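Local atomic coordinates of SusD superfamily protein (Parabacteroides distasonis, PDB entry 3OTN), a protein that probably binds carbohydrates or related nutrients at the bacterial outer membrane as a SusD-type protein. Residues 25-30 and 183-188; 114-119 and 169-174; 118-123 and 187-192; 125-130 and 194-199. One frame throughout, in Å; residues are numbered along the deposited sequence. Where two conformers were deposited one is given.

Contact 1: 25-30 and 183-188; sequences SAYLKN and GRVSMG
Y27 OH is gripped from two directions. The backbone N of V185 donates a nearly straight hydrogen bond to it, 2.8 Å from N to OH with an N-H...O angle of 166°. The same hydroxyl is hydrogen-bonded to the carboxylate of E117, on helix 108-133. Since the oxygen accepts from V185, its own proton probably goes to E117. A tyrosine suits this place because its long, flat side chain carries one oxygen that can both accept and donate.

The ring gets there with CG anti to the carbonyl carbon (chi1 -65°), which sends it straight across to residues 183-188. V185 N lies at the ring edge, near its plane. Also at the edge is G183 O, 4.0 Å from Y27 CE2. V185 adds an apolar touch, its CG2 lying 3.8 Å from Y27 CZ. R184 crosses the tyrosine at about a right angle, with the phenol oxygen over one face of its guanidinium and the two planes 44° apart. That guanidinium makes a salt bridge to E117 through NH2 and a hydrogen bond to N24 through NH1. G183 has a backbone shape that would press a CB against the preceding carbonyl oxygen, which suits a residue without one.

The contact joins the loop after helix 15-25 to the turn leading into helix 187-202, whose N-cap is S186. With R184 and Y27 both directed at E117, the carboxylate is likely to stay ionised, and the loop and the turn are held through this shared acid as well as directly.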
# COMPACT_ATOMS: atom_id res chain seq x y z
N SER A 25 -16.81 2.12 -12.88
CA SER A 25 -17.43 1.56 -11.67
C SER A 25 -16.40 0.70 -10.90
O SER A 25 -16.46 0.61 -9.67
CB SER A 25 -18.73 0.77 -12.00
OG SER A 25 -18.46 -0.52 -12.56
N ALA A 26 -15.44 0.13 -11.63
CA ALA A 26 -14.39 -0.72 -11.04
C ALA A 26 -13.43 0.05 -10.16
O ALA A 26 -12.86 -0.50 -9.18
CB ALA A 26 -13.62 -1.50 -12.15
N TYR A 27 -13.27 1.34 -10.46
CA TYR A 27 -12.40 2.25 -9.70
C TYR A 27 -13.02 2.76 -8.39
O TYR A 27 -12.29 3.23 -7.52
CB TYR A 27 -12.00 3.48 -10.54
CG TYR A 27 -11.15 3.24 -11.79
CD1 TYR A 27 -11.64 2.60 -12.93
CD2 TYR A 27 -9.83 3.68 -11.82
CE1 TYR A 27 -10.81 2.41 -14.07
CE2 TYR A 27 -9.02 3.50 -12.93
CZ TYR A 27 -9.49 2.90 -14.06
OH TYR A 27 -8.60 2.78 -15.13
N LEU A 28 -14.34 2.69 -8.27
CA LEU A 28 -15.06 3.37 -7.19
C LEU A 28 -14.58 2.94 -5.82
O LEU A 28 -14.35 3.78 -4.94
CB LEU A 28 -16.57 3.14 -7.30
CG LEU A 28 -17.26 3.78 -8.49
CD1 LEU A 28 -18.75 3.38 -8.50
CD2 LEU A 28 -17.04 5.29 -8.49
N LYS A 29 -14.39 1.64 -5.64
CA LYS A 29 -14.01 1.12 -4.33
C LYS A 29 -12.49 1.16 -4.10
O LYS A 29 -12.01 0.64 -3.09
CB LYS A 29 -14.67 -0.25 -4.06
CG LYS A 29 -16.18 -0.13 -3.75
CD LYS A 29 -16.36 0.47 -2.35
CE LYS A 29 -17.78 0.51 -1.89
NZ LYS A 29 -18.53 1.38 -2.73
N ASN A 30 -11.74 1.82 -4.98
CA ASN A 30 -10.36 2.23 -4.67
C ASN A 30 -10.23 3.16 -3.43
O ASN A 30 -9.11 3.38 -2.93
CB ASN A 30 -9.69 2.93 -5.88
CG ASN A 30 -9.30 1.97 -7.00
OD1 ASN A 30 -9.86 0.85 -7.16
ND2 ASN A 30 -8.40 2.44 -7.84
N GLY A 183 -4.53 8.97 -14.02
CA GLY A 183 -5.00 8.12 -12.94
C GLY A 183 -5.58 6.79 -13.42
O GLY A 183 -5.87 5.95 -12.60
N ARG A 184 -5.69 6.57 -14.74
CA ARG A 184 -6.30 5.30 -15.23
C ARG A 184 -5.29 4.16 -15.12
O ARG A 184 -4.08 4.40 -15.03
CB ARG A 184 -6.79 5.46 -16.66
CG ARG A 184 -7.81 6.61 -16.76
CD ARG A 184 -8.67 6.48 -17.94
NE ARG A 184 -9.59 5.34 -17.85
CZ ARG A 184 -10.78 5.33 -17.25
NH1 ARG A 184 -11.28 6.40 -16.61
NH2 ARG A 184 -11.51 4.23 -17.31
N VAL A 185 -5.80 2.93 -15.04
CA VAL A 185 -4.98 1.74 -15.12
C VAL A 185 -4.17 1.75 -16.45
O VAL A 185 -4.68 2.19 -17.48
CB VAL A 185 -5.87 0.47 -15.02
CG1 VAL A 185 -5.07 -0.79 -15.27
CG2 VAL A 185 -6.56 0.45 -13.63
N SER A 186 -2.92 1.32 -16.41
CA SER A 186 -2.03 1.28 -17.57
C SER A 186 -1.31 -0.05 -17.54
O SER A 186 -1.37 -0.76 -16.54
CB SER A 186 -0.97 2.38 -17.44
OG SER A 186 -0.18 2.21 -16.26
N MSE A 187 -0.58 -0.38 -18.60
CA MSE A 187 0.19 -1.62 -18.59
C MSE A 187 1.27 -1.56 -17.52
O MSE A 187 1.61 -2.59 -16.92
CB MSE A 187 0.82 -1.90 -19.95
CG MSE A 187 1.34 -3.30 -20.06
SE MSE A 187 -0.21 -4.45 -20.16
CE MSE A 187 -0.74 -4.07 -21.98
N GLY A 188 1.81 -0.38 -17.24
CA GLY A 188 2.77 -0.26 -16.13
C GLY A 188 2.19 -0.70 -14.78
O GLY A 188 2.86 -1.35 -14.00

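Contact 2: 114-119 and 169-174; sequences YMAEVK and LEAEQS. With ACT (acetate ion), chain F.
K119 NZ and E170 OE1 form a salt bridge of 2.7 Å between the two helices. The lysine meets the oxygen on its anti side and 33° out of the carboxylate plane, so the bond owes more to charge than to ideal lone-pair geometry. The two side chains cross at about a right angle, each extended beyond CG, and this reach lets them bridge the outer side of the groove. An acetate ion, probably from the crystallisation liquor, lies beside the pair, its O at 2.9 Å from K119 NZ in a weak hydrogen bond.

Deeper in, the residues become small. The CA atoms of A116 and A171 come within 4.4 Å, a closeness that only short side chains tolerate. A171 CB lies 3.7 Å from A116 O, and the two methyl groups are 4.1 Å apart. Helices 108-133 and 156-172 pack here in antiparallel sense within the helical part of the SusD fold, whose sequence family belongs to the tetratricopeptide-repeat clan.

A116 CB also meets S174 OG, at 3.2 Å. That hydroxyl is fixed from its own side of the contact: it donates to A171 O over 2.7 Å, in the carbonyl plane and on a lone pair. The same carbonyl accepts from S174 N, so two bonds of one residue fold the chain back over the last turn of its helix. Serine fits because it is small enough to lie against the alanine yet able to take up this carbonyl. Farther out, S174 OG is hydrogen-bonded to L176 N, while L176 packs on A116 and V190 on A171.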
# COMPACT_ATOMS: atom_id res chain seq x y z
N TYR A 114 -10.88 -1.61 -21.90
CA TYR A 114 -11.75 -1.42 -20.78
C TYR A 114 -11.83 -2.68 -19.91
O TYR A 114 -11.76 -2.59 -18.70
CB TYR A 114 -13.14 -1.02 -21.25
CG TYR A 114 -13.31 0.40 -21.77
CD1 TYR A 114 -12.40 1.43 -21.45
CD2 TYR A 114 -14.43 0.74 -22.53
CE1 TYR A 114 -12.58 2.73 -21.92
CE2 TYR A 114 -14.63 2.05 -23.01
CZ TYR A 114 -13.71 3.04 -22.67
OH TYR A 114 -13.91 4.31 -23.13
N MSE A 115 -11.95 -3.85 -20.55
CA MSE A 115 -12.05 -5.09 -19.81
C MSE A 115 -10.72 -5.39 -19.11
O MSE A 115 -10.72 -5.92 -17.99
CB MSE A 115 -12.53 -6.23 -20.71
CG MSE A 115 -14.00 -6.07 -21.18
SE MSE A 115 -14.62 -7.49 -22.42
CE MSE A 115 -13.21 -7.33 -23.74
N ALA A 116 -9.60 -5.01 -19.74
CA ALA A 116 -8.28 -5.13 -19.09
C ALA A 116 -8.20 -4.29 -17.81
O ALA A 116 -7.58 -4.70 -16.82
CB ALA A 116 -7.15 -4.74 -20.08
N GLU A 117 -8.80 -3.11 -17.81
CA GLU A 117 -8.76 -2.24 -16.62
C GLU A 117 -9.52 -2.94 -15.46
O GLU A 117 -9.10 -2.91 -14.31
CB GLU A 117 -9.39 -0.87 -16.91
CG GLU A 117 -8.65 -0.03 -17.96
CD GLU A 117 -9.32 1.31 -18.26
OE1 GLU A 117 -9.78 2.00 -17.32
OE2 GLU A 117 -9.38 1.68 -19.44
N VAL A 118 -10.66 -3.52 -15.79
CA VAL A 118 -11.55 -4.18 -14.84
C VAL A 118 -10.90 -5.46 -14.34
O VAL A 118 -10.96 -5.74 -13.15
CB VAL A 118 -12.97 -4.41 -15.44
CG1 VAL A 118 -13.92 -5.17 -14.41
CG2 VAL A 118 -13.56 -3.04 -15.87
N LYS A 119 -10.25 -6.22 -15.22
CA LYS A 119 -9.58 -7.43 -14.75
C LYS A 119 -8.41 -7.08 -13.84
O LYS A 119 -8.19 -7.77 -12.84
CB LYS A 119 -9.12 -8.32 -15.90
CG LYS A 119 -10.25 -9.03 -16.61
CD LYS A 119 -9.70 -9.69 -17.87
CE LYS A 119 -10.82 -10.30 -18.72
NZ LYS A 119 -10.22 -11.04 -19.88
N LEU A 169 -2.69 -11.89 -16.44
CA LEU A 169 -2.05 -12.40 -17.66
C LEU A 169 -2.88 -12.00 -18.88
O LEU A 169 -2.33 -11.73 -19.96
CB LEU A 169 -1.86 -13.91 -17.62
CG LEU A 169 -0.83 -14.45 -16.60
CD1 LEU A 169 -0.92 -15.99 -16.61
CD2 LEU A 169 0.60 -13.95 -16.88
N GLU A 170 -4.20 -11.98 -18.73
CA GLU A 170 -5.06 -11.51 -19.83
C GLU A 170 -4.89 -10.00 -20.00
O GLU A 170 -4.72 -9.52 -21.13
CB GLU A 170 -6.51 -11.89 -19.58
CG GLU A 170 -6.71 -13.45 -19.58
CD GLU A 170 -8.07 -13.91 -19.06
OE1 GLU A 170 -8.94 -13.08 -18.75
OE2 GLU A 170 -8.26 -15.14 -18.94
N ALA A 171 -4.87 -9.24 -18.89
CA ALA A 171 -4.70 -7.77 -19.00
C ALA A 171 -3.36 -7.42 -19.69
O ALA A 171 -3.27 -6.50 -20.51
CB ALA A 171 -4.82 -7.10 -17.60
N GLU A 172 -2.34 -8.21 -19.37
CA GLU A 172 -1.03 -8.09 -19.98
C GLU A 172 -1.02 -8.29 -21.53
O GLU A 172 -0.19 -7.74 -22.25
CB GLU A 172 -0.14 -9.15 -19.32
CG GLU A 172 1.27 -8.90 -19.40
CD GLU A 172 2.06 -9.86 -18.54
OE1 GLU A 172 1.81 -11.12 -18.57
OE2 GLU A 172 2.98 -9.34 -17.88
N GLN A 173 -1.96 -9.09 -22.03
CA GLN A 173 -2.08 -9.33 -23.48
C GLN A 173 -3.11 -8.43 -24.15
O GLN A 173 -3.57 -8.74 -25.23
CB GLN A 173 -2.42 -10.82 -23.73
CG GLN A 173 -1.30 -11.79 -23.29
CD GLN A 173 0.06 -11.48 -23.95
OE1 GLN A 173 0.14 -11.08 -25.12
NE2 GLN A 173 1.14 -11.67 -23.19
N SER A 174 -3.42 -7.28 -23.54
CA SER A 174 -4.49 -6.41 -24.02
C SER A 174 -3.95 -5.19 -24.75
O SER A 174 -2.73 -4.99 -24.84
CB SER A 174 -5.32 -5.96 -22.82
OG SER A 174 -4.70 -4.86 -22.17
C ACT F . -9.33 -8.77 -21.99
O ACT F . -8.40 -9.47 -21.49
OXT ACT F . -9.00 -7.59 -22.20
CH3 ACT F . -10.71 -9.30 -22.29

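Contact 3: 118-123 and 187-192; sequences VKFMRA and MGAVKA. With ACT (acetate ion), chain F; EDO (1,2-ethanediol), chain R.
F120 reaches from helix 108-133 to A189 and V190 of helix 187-202, and it alone carries its helix's side of this buried join, which has no hydrogen bond across it. Its CB points toward the other helix, and chi1 of 164° sets CG anti to the backbone nitrogen, extending the ring outward. CD1 comes first to V190, 3.8 Å from its CA and about as near its CG2 methyl. Next along the rim, CE1 lies 3.4 Å from A189 O, which sits at the ring edge near its plane, where the slightly positive C-H rim suits a carbonyl oxygen. CE1 also meets A189 CB, and CZ at the tip touches that methyl at 3.9 Å. Phenylalanine fills the gap where the CA atoms of F120 and V190 are 6.3 Å apart, while an alanine opposite leaves room for its tip; a second ring, Y251, meets F120 edge-to-face.

On other sides of helix 108-133 the residues turn polar. R122 NH1 donates to O2 of a 1,2-ethanediol at 2.9 Å and 171°, in the guanidinium plane, while its NE pairs with D167 of helix 156-172. K119 likewise faces helix 156-172: were a methionine to replace it, E170 would probably be left without this positive mate.

Helices 108-133 and 187-202 run in the same general direction, with helix 156-172 running the opposite way against both. Such layering of antiparallel helices, one set alongside the next, is consistent with the tetratricopeptide-repeat-like architecture of SusD proteins.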
# COMPACT_ATOMS: atom_id res chain seq x y z
N VAL A 118 -10.66 -3.52 -15.79
CA VAL A 118 -11.55 -4.18 -14.84
C VAL A 118 -10.90 -5.46 -14.34
O VAL A 118 -10.96 -5.74 -13.15
CB VAL A 118 -12.97 -4.41 -15.44
CG1 VAL A 118 -13.92 -5.17 -14.41
CG2 VAL A 118 -13.56 -3.04 -15.87
N LYS A 119 -10.25 -6.22 -15.22
CA LYS A 119 -9.58 -7.43 -14.75
C LYS A 119 -8.41 -7.08 -13.84
O LYS A 119 -8.19 -7.77 -12.84
CB LYS A 119 -9.12 -8.32 -15.90
CG LYS A 119 -10.25 -9.03 -16.61
CD LYS A 119 -9.70 -9.69 -17.87
CE LYS A 119 -10.82 -10.30 -18.72
NZ LYS A 119 -10.22 -11.04 -19.88
N PHE A 120 -7.66 -6.03 -14.19
CA PHE A 120 -6.61 -5.52 -13.30
C PHE A 120 -7.20 -5.25 -11.92
O PHE A 120 -6.63 -5.67 -10.92
CB PHE A 120 -5.93 -4.26 -13.85
CG PHE A 120 -5.14 -3.48 -12.82
CD1 PHE A 120 -3.77 -3.75 -12.61
CD2 PHE A 120 -5.74 -2.49 -12.08
CE1 PHE A 120 -3.04 -3.04 -11.66
CE2 PHE A 120 -5.02 -1.79 -11.10
CZ PHE A 120 -3.65 -2.05 -10.91
N MSE A 121 -8.37 -4.58 -11.88
CA MSE A 121 -8.93 -4.14 -10.61
C MSE A 121 -9.38 -5.32 -9.74
O MSE A 121 -9.24 -5.30 -8.51
CB MSE A 121 -10.11 -3.16 -10.81
CG MSE A 121 -10.13 -2.06 -9.77
SE MSE A 121 -8.71 -0.80 -9.96
CE MSE A 121 -9.51 0.07 -11.47
N ARG A 122 -9.97 -6.32 -10.39
CA ARG A 122 -10.44 -7.48 -9.68
C ARG A 122 -9.25 -8.18 -9.05
O ARG A 122 -9.30 -8.56 -7.89
CB ARG A 122 -11.24 -8.40 -10.61
CG ARG A 122 -11.71 -9.62 -9.87
CD ARG A 122 -12.73 -10.39 -10.60
NE ARG A 122 -12.22 -11.02 -11.80
CZ ARG A 122 -12.98 -11.62 -12.70
NH1 ARG A 122 -14.31 -11.67 -12.55
NH2 ARG A 122 -12.42 -12.15 -13.78
N ALA A 123 -8.17 -8.35 -9.82
CA ALA A 123 -6.94 -8.91 -9.31
C ALA A 123 -6.40 -8.11 -8.13
O ALA A 123 -5.93 -8.71 -7.17
CB ALA A 123 -5.86 -9.02 -10.41
N MSE A 187 -0.58 -0.38 -18.60
CA MSE A 187 0.19 -1.62 -18.59
C MSE A 187 1.27 -1.56 -17.52
O MSE A 187 1.61 -2.59 -16.92
CB MSE A 187 0.82 -1.90 -19.95
CG MSE A 187 1.34 -3.30 -20.06
SE MSE A 187 -0.21 -4.45 -20.16
CE MSE A 187 -0.74 -4.07 -21.98
N GLY A 188 1.81 -0.38 -17.24
CA GLY A 188 2.77 -0.26 -16.13
C GLY A 188 2.19 -0.70 -14.78
O GLY A 188 2.86 -1.35 -14.00
N ALA A 189 0.92 -0.34 -14.53
CA ALA A 189 0.22 -0.75 -13.34
C ALA A 189 0.05 -2.28 -13.31
O ALA A 189 0.28 -2.91 -12.28
CB ALA A 189 -1.20 -0.02 -13.23
N VAL A 190 -0.34 -2.86 -14.45
CA VAL A 190 -0.51 -4.31 -14.55
C VAL A 190 0.80 -5.01 -14.27
O VAL A 190 0.82 -6.02 -13.56
CB VAL A 190 -1.00 -4.72 -15.99
CG1 VAL A 190 -0.90 -6.24 -16.19
CG2 VAL A 190 -2.40 -4.20 -16.25
N LYS A 191 1.88 -4.52 -14.86
CA LYS A 191 3.20 -5.16 -14.67
C LYS A 191 3.69 -5.00 -13.24
O LYS A 191 4.27 -5.92 -12.71
CB LYS A 191 4.30 -4.61 -15.61
CG LYS A 191 4.02 -4.66 -17.06
CD LYS A 191 3.93 -6.01 -17.60
CE LYS A 191 3.86 -5.99 -19.17
NZ LYS A 191 3.95 -7.38 -19.60
N ALA A 192 3.45 -3.85 -12.62
CA ALA A 192 3.85 -3.61 -11.21
C ALA A 192 3.09 -4.56 -10.27
O ALA A 192 3.69 -5.18 -9.39
CB ALA A 192 3.62 -2.15 -10.81
C ACT F . -9.33 -8.77 -21.99
O ACT F . -8.40 -9.47 -21.49
OXT ACT F . -9.00 -7.59 -22.20
CH3 ACT F . -10.71 -9.30 -22.29
C1 EDO R . -17.73 -11.80 -14.69
O1 EDO R . -19.14 -12.01 -14.71
C2 EDO R . -17.02 -13.06 -15.17
O2 EDO R . -15.72 -13.15 -14.57

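Contact 4: 125-130 and 194-199; sequences YYFYLV and LADVYL
Torsions bring F127 and V197 together: chi1 of -172° in F127 swings its ring out from helix 108-133, and the first torsion of V197 places CG2 beside its own backbone nitrogen, facing that ring. This is helix-to-helix packing between helices 108-133 and 187-202, consistent with the tetratricopeptide-repeat-like helical architecture of SusD proteins. V197 CG2 stands over the middle of the F127 ring, 3.7 Å from the centroid and only 6° off the ring normal, a well-centred CH-pi contact. A branched valine suits the spot because one methyl can settle on the ring while the other turns elsewhere.

D196 meets the same ring from its rim. The carboxylate stands almost upright to it, the planes 83° apart, with CG in the ring plane at the edge. D196 OD2 is 3.7 Å from F127 CE2, a distance at which the weakly positive ring hydrogens can face the acid. The real partner of D196 OD2 is the hydroxyl of Y358, which satisfies this buried oxygen; R131 forms a long, weak ion pair with it and a cation-pi contact with F127.

With an alanine in place of F127, V197 CG2 would probably lose the ring it rests on, a gap would open between the helices, and R131 would lose one of its two aromatic partners, keeping Y128. The ring spans the space where the CA atoms of F127 and V197 are 7.4 Å apart. At the ring's far end, F127 CZ lies 3.7 Å from D196 O.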
# COMPACT_ATOMS: atom_id res chain seq x y z
N TYR A 125 -8.07 -6.07 -5.95
CA TYR A 125 -8.91 -6.22 -4.75
C TYR A 125 -8.64 -7.57 -4.07
O TYR A 125 -8.48 -7.62 -2.84
CB TYR A 125 -10.39 -6.12 -5.09
CG TYR A 125 -10.85 -4.71 -5.49
CD1 TYR A 125 -10.60 -3.61 -4.67
CD2 TYR A 125 -11.58 -4.51 -6.63
CE1 TYR A 125 -11.02 -2.36 -5.00
CE2 TYR A 125 -12.01 -3.24 -6.99
CZ TYR A 125 -11.71 -2.18 -6.17
OH TYR A 125 -12.14 -0.92 -6.51
N TYR A 126 -8.57 -8.64 -4.87
CA TYR A 126 -8.32 -9.97 -4.35
C TYR A 126 -6.92 -10.12 -3.76
O TYR A 126 -6.75 -10.80 -2.76
CB TYR A 126 -8.54 -11.05 -5.41
CG TYR A 126 -9.95 -11.55 -5.44
CD1 TYR A 126 -10.47 -12.28 -4.35
CD2 TYR A 126 -10.78 -11.31 -6.52
CE1 TYR A 126 -11.78 -12.76 -4.38
CE2 TYR A 126 -12.07 -11.79 -6.57
CZ TYR A 126 -12.59 -12.48 -5.49
OH TYR A 126 -13.91 -12.92 -5.54
N PHE A 127 -5.93 -9.47 -4.37
CA PHE A 127 -4.55 -9.52 -3.86
C PHE A 127 -4.46 -8.89 -2.49
O PHE A 127 -3.73 -9.39 -1.66
CB PHE A 127 -3.59 -8.86 -4.87
CG PHE A 127 -2.13 -9.01 -4.55
CD1 PHE A 127 -1.58 -10.24 -4.23
CD2 PHE A 127 -1.28 -7.92 -4.66
CE1 PHE A 127 -0.21 -10.37 -3.99
CE2 PHE A 127 0.09 -8.03 -4.44
CZ PHE A 127 0.62 -9.25 -4.08
N TYR A 128 -5.19 -7.79 -2.24
CA TYR A 128 -5.25 -7.22 -0.89
C TYR A 128 -5.99 -8.19 0.05
O TYR A 128 -5.47 -8.54 1.11
CB TYR A 128 -5.90 -5.84 -0.86
CG TYR A 128 -4.94 -4.77 -1.22
CD1 TYR A 128 -4.53 -4.59 -2.55
CD2 TYR A 128 -4.32 -4.00 -0.23
CE1 TYR A 128 -3.58 -3.60 -2.89
CE2 TYR A 128 -3.39 -3.02 -0.56
CZ TYR A 128 -3.02 -2.82 -1.88
OH TYR A 128 -2.11 -1.83 -2.17
N LEU A 129 -7.16 -8.68 -0.38
CA LEU A 129 -7.93 -9.63 0.45
C LEU A 129 -7.13 -10.86 0.89
O LEU A 129 -7.13 -11.22 2.10
CB LEU A 129 -9.20 -10.07 -0.25
CG LEU A 129 -10.32 -9.05 -0.32
CD1 LEU A 129 -11.38 -9.65 -1.28
CD2 LEU A 129 -10.94 -8.82 1.08
N VAL A 130 -6.43 -11.50 -0.03
CA VAL A 130 -5.71 -12.74 0.33
C VAL A 130 -4.54 -12.48 1.24
O VAL A 130 -4.26 -13.32 2.11
CB VAL A 130 -5.24 -13.63 -0.90
CG1 VAL A 130 -6.45 -14.20 -1.67
CG2 VAL A 130 -4.29 -12.87 -1.81
N LEU A 194 1.54 -7.41 -11.14
CA LEU A 194 1.87 -8.79 -11.45
C LEU A 194 3.29 -9.14 -10.94
O LEU A 194 3.52 -10.25 -10.46
CB LEU A 194 1.67 -9.13 -12.94
CG LEU A 194 1.88 -10.58 -13.38
CD1 LEU A 194 1.11 -11.56 -12.50
CD2 LEU A 194 1.51 -10.77 -14.85
N ALA A 195 4.22 -8.18 -10.97
CA ALA A 195 5.53 -8.40 -10.32
C ALA A 195 5.36 -8.75 -8.82
O ALA A 195 5.96 -9.69 -8.30
CB ALA A 195 6.45 -7.18 -10.48
N ASP A 196 4.52 -7.99 -8.16
CA ASP A 196 4.28 -8.13 -6.75
C ASP A 196 3.54 -9.46 -6.46
O ASP A 196 3.88 -10.17 -5.48
CB ASP A 196 3.47 -6.91 -6.27
CG ASP A 196 3.54 -6.68 -4.76
OD1 ASP A 196 4.15 -7.47 -4.03
OD2 ASP A 196 2.91 -5.70 -4.30
N VAL A 197 2.56 -9.79 -7.29
CA VAL A 197 1.84 -11.05 -7.19
C VAL A 197 2.79 -12.25 -7.24
O VAL A 197 2.77 -13.09 -6.36
CB VAL A 197 0.71 -11.16 -8.25
CG1 VAL A 197 0.20 -12.59 -8.37
CG2 VAL A 197 -0.42 -10.16 -7.89
N TYR A 198 3.62 -12.31 -8.26
CA TYR A 198 4.56 -13.41 -8.40
C TYR A 198 5.66 -13.45 -7.33
O TYR A 198 6.02 -14.53 -6.86
CB TYR A 198 5.19 -13.34 -9.78
CG TYR A 198 4.33 -13.87 -10.91
CD1 TYR A 198 3.58 -15.05 -10.78
CD2 TYR A 198 4.41 -13.30 -12.17
CE1 TYR A 198 2.87 -15.59 -11.84
CE2 TYR A 198 3.69 -13.83 -13.25
CZ TYR A 198 2.93 -14.97 -13.09
OH TYR A 198 2.26 -15.51 -14.19
N LEU A 199 6.18 -12.28 -6.93
CA LEU A 199 7.14 -12.20 -5.83
C LEU A 199 6.53 -12.76 -4.54
O LEU A 199 7.19 -13.53 -3.82
CB LEU A 199 7.60 -10.76 -5.61
CG LEU A 199 8.57 -10.47 -4.46
CD1 LEU A 199 9.84 -11.29 -4.59
CD2 LEU A 199 8.82 -8.90 -4.37

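Overall arrangement
All four contacts gather about helix 108-133. Contacts 2, 3 and 4 use successive parts of it, with centres 7 Å apart between contacts 2 and 3 and 10 Å between contacts 3 and 4. The centre of contact 1 lies 8 Å from that of contact 3, and V185 CG2 packs on F120 CD2 at 3.4 Å. Contact 1 joins contact 2 through E117, whose OE1 takes Y27 OH at 2.6 Å and R184 NH2 at 2.8 Å. Contact 4 is tied to contact 1 by Y125 OH and A26 O, 2.8 Å apart. A salt bridge from E172 OE2 to K191 NZ (2.8 Å) links contacts 2 and 3, helix 156-172 to helix 187-202. The bound acetate and ethanediol probably come from crystallisation.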